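Local coordinates for core protein P7 (Pseudomonas phage phi12, PDB 2Q82), which is a component of the phage core and, as in related cystoviruses, probably assists assembly of the polymerase complex and RNA packaging, at residues S25-S30 with I86-V91; D69-F74 with A102-L107; S30-V35 with L63-Q68. All coordinates share one frame; numbering follows the deposited sequence.

Contact 1 (S25-S30 with I86-V91); sequences SLMVMS and IRVVDV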
loop_
_atom_site.group_PDB
_atom_site.type_symbol
_atom_site.label_atom_id
_atom_site.label_comp_id
_atom_site.label_asym_id
_atom_site.label_seq_id
_atom_site.Cartn_x
_atom_site.Cartn_y
_atom_site.Cartn_z
ATOM N N SER A 25 -6.717 -11.985 4.432
ATOM C CA SER A 25 -5.310 -11.763 4.148
ATOM C C SER A 25 -5.055 -11.746 2.659
ATOM O O SER A 25 -5.856 -12.213 1.857
ATOM C CB SER A 25 -4.419 -12.845 4.734
ATOM O OG SER A 25 -4.705 -13.108 6.087
ATOM N N LEU A 26 -3.897 -11.224 2.306
ATOM C CA LEU A 26 -3.504 -11.179 0.922
ATOM C C LEU A 26 -2.470 -12.264 0.697
ATOM O O LEU A 26 -1.457 -12.294 1.390
ATOM C CB LEU A 26 -2.892 -9.826 0.595
ATOM C CG LEU A 26 -2.201 -9.806 -0.766
ATOM C CD1 LEU A 26 -3.226 -9.913 -1.866
ATOM C CD2 LEU A 26 -1.401 -8.547 -0.923
HETATM N N MSE A 27 -2.710 -13.185 -0.237
HETATM C CA MSE A 27 -1.663 -14.170 -0.458
HETATM C C MSE A 27 -0.673 -13.571 -1.399
HETATM O O MSE A 27 -1.011 -12.903 -2.371
HETATM C CB MSE A 27 -2.065 -15.460 -1.146
HETATM C CG MSE A 27 -3.430 -15.950 -0.994
HETATM SE SE MSE A 27 -3.605 -16.883 0.625
HETATM C CE MSE A 27 -4.306 -15.324 1.428
ATOM N N VAL A 28 0.563 -13.940 -1.120
ATOM C CA VAL A 28 1.698 -13.478 -1.844
ATOM C C VAL A 28 2.515 -14.632 -2.369
ATOM O O VAL A 28 2.948 -15.500 -1.620
ATOM C CB VAL A 28 2.512 -12.625 -0.930
ATOM C CG1 VAL A 28 3.889 -12.487 -1.445
ATOM C CG2 VAL A 28 1.839 -11.293 -0.789
HETATM N N MSE A 29 2.762 -14.604 -3.668
HETATM C CA MSE A 29 3.486 -15.684 -4.302
HETATM C C MSE A 29 4.772 -15.288 -5.035
HETATM O O MSE A 29 4.734 -14.489 -5.967
HETATM C CB MSE A 29 2.528 -16.380 -5.271
HETATM C CG MSE A 29 3.157 -17.396 -6.179
HETATM SE SE MSE A 29 1.984 -17.897 -7.669
HETATM C CE MSE A 29 3.199 -19.210 -8.453
ATOM N N SER A 30 5.899 -15.862 -4.608
ATOM C CA SER A 30 7.186 -15.606 -5.243
ATOM C C SER A 30 7.221 -16.380 -6.548
ATOM O O SER A 30 7.153 -17.613 -6.547
ATOM C CB SER A 30 8.336 -16.068 -4.374
ATOM O OG SER A 30 9.563 -15.902 -5.066
ATOM N N ILE A 86 0.211 -13.515 3.565
ATOM C CA ILE A 86 0.464 -14.918 3.717
ATOM C C ILE A 86 1.326 -15.321 2.540
ATOM O O ILE A 86 0.912 -15.173 1.390
ATOM C CB ILE A 86 -0.838 -15.703 3.658
ATOM C CG1 ILE A 86 -1.659 -15.473 4.930
ATOM C CG2 ILE A 86 -0.533 -17.152 3.456
ATOM C CD1 ILE A 86 -3.114 -15.917 4.834
ATOM N N ARG A 87 2.510 -15.846 2.817
ATOM C CA ARG A 87 3.400 -16.261 1.751
ATOM C C ARG A 87 3.052 -17.669 1.297
ATOM O O ARG A 87 3.074 -18.601 2.096
ATOM C CB ARG A 87 4.822 -16.223 2.254
ATOM C CG ARG A 87 5.827 -16.725 1.280
ATOM C CD ARG A 87 7.171 -16.645 1.934
ATOM N NE ARG A 87 8.177 -17.311 1.134
ATOM C CZ ARG A 87 9.383 -17.632 1.580
ATOM N NH1 ARG A 87 9.736 -17.348 2.824
ATOM N NH2 ARG A 87 10.233 -18.251 0.778
ATOM N N VAL A 88 2.738 -17.833 0.016
ATOM C CA VAL A 88 2.376 -19.158 -0.451
ATOM C C VAL A 88 3.358 -19.856 -1.358
ATOM O O VAL A 88 4.024 -19.256 -2.202
ATOM C CB VAL A 88 1.010 -19.173 -1.146
ATOM C CG1 VAL A 88 -0.050 -18.703 -0.190
ATOM C CG2 VAL A 88 1.038 -18.313 -2.395
ATOM N N VAL A 89 3.411 -21.161 -1.166
ATOM C CA VAL A 89 4.271 -22.014 -1.942
ATOM C C VAL A 89 3.510 -23.234 -2.420
ATOM O O VAL A 89 2.345 -23.427 -2.102
ATOM C CB VAL A 89 5.480 -22.476 -1.130
ATOM C CG1 VAL A 89 6.376 -21.286 -0.837
ATOM C CG2 VAL A 89 5.026 -23.148 0.163
ATOM N N ASP A 90 4.212 -24.054 -3.183
ATOM C CA ASP A 90 3.677 -25.277 -3.731
ATOM C C ASP A 90 2.576 -25.028 -4.725
ATOM O O ASP A 90 1.686 -25.853 -4.881
ATOM C CB ASP A 90 3.155 -26.197 -2.630
ATOM C CG ASP A 90 4.256 -26.704 -1.729
ATOM O OD1 ASP A 90 5.413 -26.802 -2.193
ATOM O OD2 ASP A 90 3.960 -27.023 -0.562
ATOM N N VAL A 91 2.610 -23.872 -5.386
ATOM C CA VAL A 91 1.610 -23.591 -6.400
ATOM C C VAL A 91 2.140 -24.355 -7.607
ATOM O O VAL A 91 3.301 -24.224 -7.974
ATOM C CB VAL A 91 1.518 -22.109 -6.715
ATOM C CG1 VAL A 91 0.580 -21.906 -7.882
ATOM C CG2 VAL A 91 1.009 -21.346 -5.487
HETATM O O HOH W 1 6.195 -17.565 -2.444
#

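Contact 2 (D69-F74 with A102-L107); sequences DLAYVF and AELGAL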
loop_
_atom_site.group_PDB
_atom_site.type_symbol
_atom_site.label_atom_id
_atom_site.label_comp_id
_atom_site.label_asym_id
_atom_site.label_seq_id
_atom_site.Cartn_x
_atom_site.Cartn_y
_atom_site.Cartn_z
ATOM N N ASP A 69 11.340 -4.071 -4.395
ATOM C CA ASP A 69 10.980 -3.171 -3.313
ATOM C C ASP A 69 9.729 -3.554 -2.540
ATOM O O ASP A 69 9.675 -3.407 -1.321
ATOM C CB ASP A 69 10.855 -1.739 -3.821
ATOM C CG ASP A 69 12.174 -1.189 -4.323
ATOM O OD1 ASP A 69 13.217 -1.512 -3.722
ATOM O OD2 ASP A 69 12.157 -0.436 -5.313
ATOM N N LEU A 70 8.722 -4.040 -3.241
ATOM C CA LEU A 70 7.506 -4.414 -2.568
ATOM C C LEU A 70 7.757 -5.636 -1.678
ATOM O O LEU A 70 7.235 -5.721 -0.578
ATOM C CB LEU A 70 6.424 -4.721 -3.583
ATOM C CG LEU A 70 5.107 -5.175 -2.996
ATOM C CD1 LEU A 70 4.518 -4.108 -2.082
ATOM C CD2 LEU A 70 4.175 -5.464 -4.135
ATOM N N ALA A 71 8.556 -6.573 -2.175
ATOM C CA ALA A 71 8.867 -7.776 -1.422
ATOM C C ALA A 71 9.575 -7.373 -0.138
ATOM O O ALA A 71 9.329 -7.918 0.926
ATOM C CB ALA A 71 9.761 -8.690 -2.232
ATOM N N TYR A 72 10.479 -6.415 -0.264
ATOM C CA TYR A 72 11.209 -5.968 0.885
ATOM C C TYR A 72 10.244 -5.425 1.944
ATOM O O TYR A 72 10.351 -5.744 3.130
ATOM C CB TYR A 72 12.182 -4.886 0.484
ATOM C CG TYR A 72 12.889 -4.370 1.676
ATOM C CD1 TYR A 72 13.997 -5.035 2.183
ATOM C CD2 TYR A 72 12.403 -3.261 2.351
ATOM C CE1 TYR A 72 14.607 -4.604 3.333
ATOM C CE2 TYR A 72 13.000 -2.820 3.502
ATOM C CZ TYR A 72 14.103 -3.494 3.989
ATOM O OH TYR A 72 14.721 -3.045 5.117
ATOM N N VAL A 73 9.301 -4.606 1.502
ATOM C CA VAL A 73 8.339 -4.034 2.428
ATOM C C VAL A 73 7.532 -5.117 3.158
ATOM O O VAL A 73 7.402 -5.090 4.377
ATOM C CB VAL A 73 7.398 -3.093 1.700
ATOM C CG1 VAL A 73 6.299 -2.642 2.625
ATOM C CG2 VAL A 73 8.184 -1.897 1.190
ATOM N N PHE A 74 6.990 -6.066 2.403
ATOM C CA PHE A 74 6.220 -7.150 3.008
ATOM C C PHE A 74 7.063 -7.917 4.025
ATOM O O PHE A 74 6.578 -8.319 5.085
ATOM C CB PHE A 74 5.764 -8.154 1.950
ATOM C CG PHE A 74 4.687 -7.650 1.032
ATOM C CD1 PHE A 74 3.896 -6.554 1.370
ATOM C CD2 PHE A 74 4.403 -8.346 -0.139
ATOM C CE1 PHE A 74 2.841 -6.151 0.538
ATOM C CE2 PHE A 74 3.362 -7.960 -0.972
ATOM C CZ PHE A 74 2.566 -6.861 -0.628
ATOM N N ALA A 102 14.121 -14.307 -0.523
ATOM C CA ALA A 102 15.021 -13.807 0.496
ATOM C C ALA A 102 14.372 -12.649 1.233
ATOM O O ALA A 102 14.417 -12.562 2.460
ATOM C CB ALA A 102 16.316 -13.350 -0.136
ATOM N N GLU A 103 13.776 -11.759 0.456
ATOM C CA GLU A 103 13.113 -10.591 0.992
ATOM C C GLU A 103 11.980 -10.957 1.929
ATOM O O GLU A 103 11.738 -10.270 2.911
ATOM C CB GLU A 103 12.561 -9.763 -0.145
ATOM C CG GLU A 103 13.631 -9.304 -1.069
ATOM C CD GLU A 103 14.205 -7.999 -0.631
ATOM O OE1 GLU A 103 14.609 -7.884 0.546
ATOM O OE2 GLU A 103 14.239 -7.082 -1.472
ATOM N N LEU A 104 11.278 -12.038 1.610
ATOM C CA LEU A 104 10.160 -12.478 2.430
ATOM C C LEU A 104 10.554 -13.542 3.431
ATOM O O LEU A 104 9.685 -14.224 3.971
ATOM C CB LEU A 104 9.069 -13.081 1.563
ATOM C CG LEU A 104 8.569 -12.309 0.350
ATOM C CD1 LEU A 104 7.646 -13.168 -0.466
ATOM C CD2 LEU A 104 7.853 -11.079 0.803
ATOM N N GLY A 105 11.842 -13.709 3.682
ATOM C CA GLY A 105 12.260 -14.760 4.595
ATOM C C GLY A 105 11.609 -14.845 5.968
ATOM O O GLY A 105 11.490 -15.929 6.536
ATOM N N ALA A 106 11.191 -13.720 6.521
ATOM C CA ALA A 106 10.595 -13.763 7.840
ATOM C C ALA A 106 9.160 -14.270 7.820
ATOM O O ALA A 106 8.560 -14.487 8.874
ATOM C CB ALA A 106 10.665 -12.395 8.493
ATOM N N LEU A 107 8.610 -14.455 6.624
ATOM C CA LEU A 107 7.253 -14.964 6.507
ATOM C C LEU A 107 7.278 -16.454 6.340
ATOM O O LEU A 107 8.035 -16.996 5.540
ATOM C CB LEU A 107 6.516 -14.381 5.310
ATOM C CG LEU A 107 6.027 -12.956 5.448
ATOM C CD1 LEU A 107 7.158 -12.083 5.942
ATOM C CD2 LEU A 107 5.514 -12.469 4.114
HETATM O O HOH W 2 12.940 -7.910 3.691
#

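Contact 3 (S30-V35 with L63-Q68); sequences SHNGDV and LGDDAQ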
loop_
_atom_site.group_PDB
_atom_site.type_symbol
_atom_site.label_atom_id
_atom_site.label_comp_id
_atom_site.label_asym_id
_atom_site.label_seq_id
_atom_site.Cartn_x
_atom_site.Cartn_y
_atom_site.Cartn_z
ATOM N N SER A 30 5.899 -15.862 -4.608
ATOM C CA SER A 30 7.186 -15.606 -5.243
ATOM C C SER A 30 7.221 -16.380 -6.548
ATOM O O SER A 30 7.153 -17.613 -6.547
ATOM C CB SER A 30 8.336 -16.068 -4.374
ATOM O OG SER A 30 9.563 -15.902 -5.066
ATOM N N HIS A 31 7.369 -15.662 -7.655
ATOM C CA HIS A 31 7.336 -16.320 -8.944
ATOM C C HIS A 31 7.693 -15.421 -10.126
ATOM O O HIS A 31 7.196 -14.304 -10.237
ATOM C CB HIS A 31 5.930 -16.879 -9.131
ATOM C CG HIS A 31 5.673 -17.474 -10.473
ATOM N ND1 HIS A 31 6.146 -18.725 -10.840
ATOM C CD2 HIS A 31 4.971 -17.025 -11.531
ATOM C CE1 HIS A 31 5.739 -19.006 -12.055
ATOM N NE2 HIS A 31 5.020 -17.986 -12.509
ATOM N N ASN A 32 8.561 -15.931 -10.997
ATOM C CA ASN A 32 8.970 -15.227 -12.212
ATOM C C ASN A 32 8.387 -16.017 -13.351
ATOM O O ASN A 32 8.464 -17.241 -13.343
ATOM C CB ASN A 32 10.481 -15.240 -12.395
ATOM C CG ASN A 32 11.179 -14.283 -11.488
ATOM O OD1 ASN A 32 10.824 -13.111 -11.424
ATOM N ND2 ASN A 32 12.187 -14.765 -10.784
ATOM N N GLY A 33 7.828 -15.347 -14.346
ATOM C CA GLY A 33 7.265 -16.090 -15.452
ATOM C C GLY A 33 5.791 -15.820 -15.567
ATOM O O GLY A 33 5.272 -14.945 -14.887
ATOM N N ASP A 34 5.104 -16.564 -16.425
ATOM C CA ASP A 34 3.675 -16.342 -16.594
ATOM C C ASP A 34 2.956 -16.716 -15.324
ATOM O O ASP A 34 3.327 -17.656 -14.636
ATOM C CB ASP A 34 3.095 -17.199 -17.709
ATOM C CG ASP A 34 3.885 -17.112 -18.978
ATOM O OD1 ASP A 34 3.897 -16.034 -19.605
ATOM O OD2 ASP A 34 4.498 -18.137 -19.340
ATOM N N VAL A 35 1.888 -15.984 -15.039
ATOM C CA VAL A 35 1.125 -16.258 -13.840
ATOM C C VAL A 35 0.212 -17.436 -14.003
ATOM O O VAL A 35 -0.344 -17.682 -15.067
ATOM C CB VAL A 35 0.268 -15.090 -13.461
ATOM C CG1 VAL A 35 1.109 -13.907 -13.213
ATOM C CG2 VAL A 35 -0.672 -14.814 -14.534
ATOM N N LEU A 63 4.715 -11.940 -7.115
ATOM C CA LEU A 63 5.902 -11.125 -7.091
ATOM C C LEU A 63 7.123 -11.794 -7.650
ATOM O O LEU A 63 7.485 -12.887 -7.242
ATOM C CB LEU A 63 6.215 -10.728 -5.636
ATOM C CG LEU A 63 5.403 -9.548 -5.085
ATOM C CD1 LEU A 63 3.994 -9.887 -5.037
ATOM C CD2 LEU A 63 5.861 -9.188 -3.728
ATOM N N GLY A 64 7.751 -11.134 -8.608
ATOM C CA GLY A 64 8.987 -11.651 -9.173
ATOM C C GLY A 64 10.110 -10.661 -8.913
ATOM O O GLY A 64 9.988 -9.718 -8.128
ATOM N N ASP A 65 11.227 -10.874 -9.586
ATOM C CA ASP A 65 12.376 -10.015 -9.430
ATOM C C ASP A 65 12.070 -8.563 -9.589
ATOM O O ASP A 65 12.725 -7.738 -8.979
ATOM C CB ASP A 65 13.413 -10.399 -10.454
ATOM C CG ASP A 65 14.165 -11.619 -10.048
ATOM O OD1 ASP A 65 13.601 -12.554 -9.483
ATOM O OD2 ASP A 65 15.361 -11.677 -10.301
ATOM N N ASP A 66 11.081 -8.223 -10.403
ATOM C CA ASP A 66 10.781 -6.825 -10.610
ATOM C C ASP A 66 10.040 -6.198 -9.440
ATOM O O ASP A 66 9.778 -5.004 -9.447
ATOM C CB ASP A 66 10.015 -6.652 -11.923
ATOM C CG ASP A 66 8.654 -7.329 -11.917
ATOM O OD1 ASP A 66 8.456 -8.290 -11.148
ATOM O OD2 ASP A 66 7.799 -6.894 -12.710
ATOM N N ALA A 67 9.730 -6.996 -8.423
ATOM C CA ALA A 67 9.012 -6.485 -7.255
ATOM C C ALA A 67 9.903 -6.447 -6.026
ATOM O O ALA A 67 9.440 -6.583 -4.893
ATOM C CB ALA A 67 7.791 -7.334 -6.980
ATOM N N GLN A 68 11.186 -6.261 -6.286
ATOM C CA GLN A 68 12.206 -6.180 -5.265
ATOM C C GLN A 68 11.790 -5.285 -4.100
ATOM O O GLN A 68 11.849 -5.695 -2.942
ATOM C CB GLN A 68 13.487 -5.650 -5.904
ATOM C CG GLN A 68 14.599 -5.361 -4.940
ATOM C CD GLN A 68 15.793 -4.705 -5.607
ATOM O OE1 GLN A 68 16.705 -4.236 -4.931
ATOM N NE2 GLN A 68 15.796 -4.671 -6.939
#

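Contact 1 (S25-S30 with I86-V91)
Met-27, Val-28 and Met-29 run beside Ile-86, Arg-87 and Val-88 as neighbouring parallel strands whose axes come within 4.6 Å and diverge by 43°, the twist of the sheet. Three backbone bonds zip them together: Ile-86 N gives to Leu-26 O, Val-28 N to Ile-86 O, and Val-88 N to Val-28 O, the last at 2.9 Å and nearly straight. Beyond these the strands separate, and a single water takes over, accepting from Ser-30 N and donating to Val-88 O.

Residues 27 and 29 are selenomethionine. On the face that carries Met-27, Ile-86 and Val-88, the Met-27 chain bends at chi2 (-82°) and again at chi3. It ends up lying alongside Ile-86, pointing the same way, with CE of Met-27 3.7 Å from CD1 of Ile-86. Val-88 meets the root of that chain at about a right angle, its CG1 3.9 Å from Met-27 CB, while its other branch, CG2, touches Met-29 CB. At Ser-25 the packing is tight, with Ser-25 CB only 3.3 Å from Ile-86 CD1; the hydroxyl of Ser-25 itself is hydrogen-bonded to Gln-21 O. Met-29 instead stretches out fully from CG onward, which carries its CE to Val-91, 3.8 Å from Val-91 CB.

Strand 25-30 is the middle one of a five-stranded parallel sheet, and 84-89 lies beside it; the other edge of 25-30 bonds to strand 59-63, and that of 84-89 to strand 109-111. Helix 112-127 packs on the Val-88 face through Met-112. Across the sheet, Val-28 faces Phe-74 of helix 68-76 and Leu-104.

Contact 2 (D69-F74 with A102-L107)
Glu-103 packs on Ala-71 and crosses Tyr-72 at about a right angle, and its chain can be followed outward atom by atom. CB rests on the methyl of Ala-71, 3.7 Å from its CB, and CG stays close to the same methyl. A bend at chi2 (-89°) then swings CD over to Tyr-72, 3.9 Å from Tyr-72 CB. The carboxylate divides its two oxygens: OE2 sits 3.6 Å from Tyr-72 CB, whereas OE1 lies in the plane of the phenol ring, at its edge, 3.3 Å from CD1 of Tyr-72. Ring and carboxylate planes are 59° apart, and no direct hydrogen bond joins the segments; a water bound to Glu-103 O reaches Tyr-72 O only weakly.

Further along, CD2 of Leu-104 tucks in beside the helix, 3.5 Å from Ala-71 O and 3.8 Å from Phe-74 CB. Leu-107, closing a type I turn, brings CD1 near Phe-74 O.

Helix 68-76 also meets the second subunit: Arg-77 of that subunit forms a cation-pi contact with Tyr-72 and a salt bridge with Asp-69. Leu-104 and Phe-74 continue inward onto Val-28 of strand 25-30, and both helix 68-76 and the turn after helix 98-103 cover the Val-28 face of the sheet.

Contact 3 (S30-V35 with L63-Q68)
The amide of Asn-32 and the carboxylate of Asp-65 meet with their planes 65° apart, and the amide works through its edge. OD1 of Asn-32 offers an in-plane lone pair to Asp-65 N at 2.9 Å. From the same amide, ND2 donates to OD1 of Asp-65 at 2.9 Å; that carboxylate oxygen lies close to the amide plane but is itself approached from above the carboxylate. Two bonds in opposite senses thus fix the rotation of the Asn-32 amide, and OD1 of Asp-65 has a further partner in Ser-97 OG.

His-31 also acts through its ring edge. NE2 donates to Asp-34 O, 2.7 Å away and near the ring plane, closing the loop 31-34 on itself, while ND1 accepts from Gln-95 N. This pairing is consistent with a neutral ring protonated on NE2. With CG anti to the backbone N (chi1 174°), the side chain starts away from residues 63-68.

The backbones meet as the last rung of a parallel pairing: His-31 N donates to Leu-63 O at 2.8 Å, and Ser-30 CA adds a C-H...O contact to the same oxygen. Past this point Gly-64, with no side chain, lets OD1 of Asn-32 approach within 3.3 Å of its CA and His-31 O within 3.4 Å.

The contact ties the loops that leave strands 25-30 and 59-63 at their C-terminal ends. The second leads through the 3-10 turn 65-66 into helix 68-76, and the loop carrying Gln-94, Gln-95 and Ser-97, before helix 98-103, binds both.

In the fold
The three contacts lie about 12 Å apart between centres, in and around a single parallel sheet. Contact 1 is central, joining strands 25-30 and 84-89; contact 3 continues strand 25-30 into its loop, shares Ser-30, and pairs it with strand 59-63 on the other side. Contact 2 lies on one face, where Phe-74 and Leu-104 meet Val-28. Along the chain contact 3 is nested within contact 1; contact 2 interleaves with contact 1 and opens after contact 3 has closed. Since 25-30 lies between 59-63 and 84-89 in the sheet, helix 68-76 lies on the beta-alpha-beta crossover joining them, and it also meets the second subunit, linking the sheet core to the dimer.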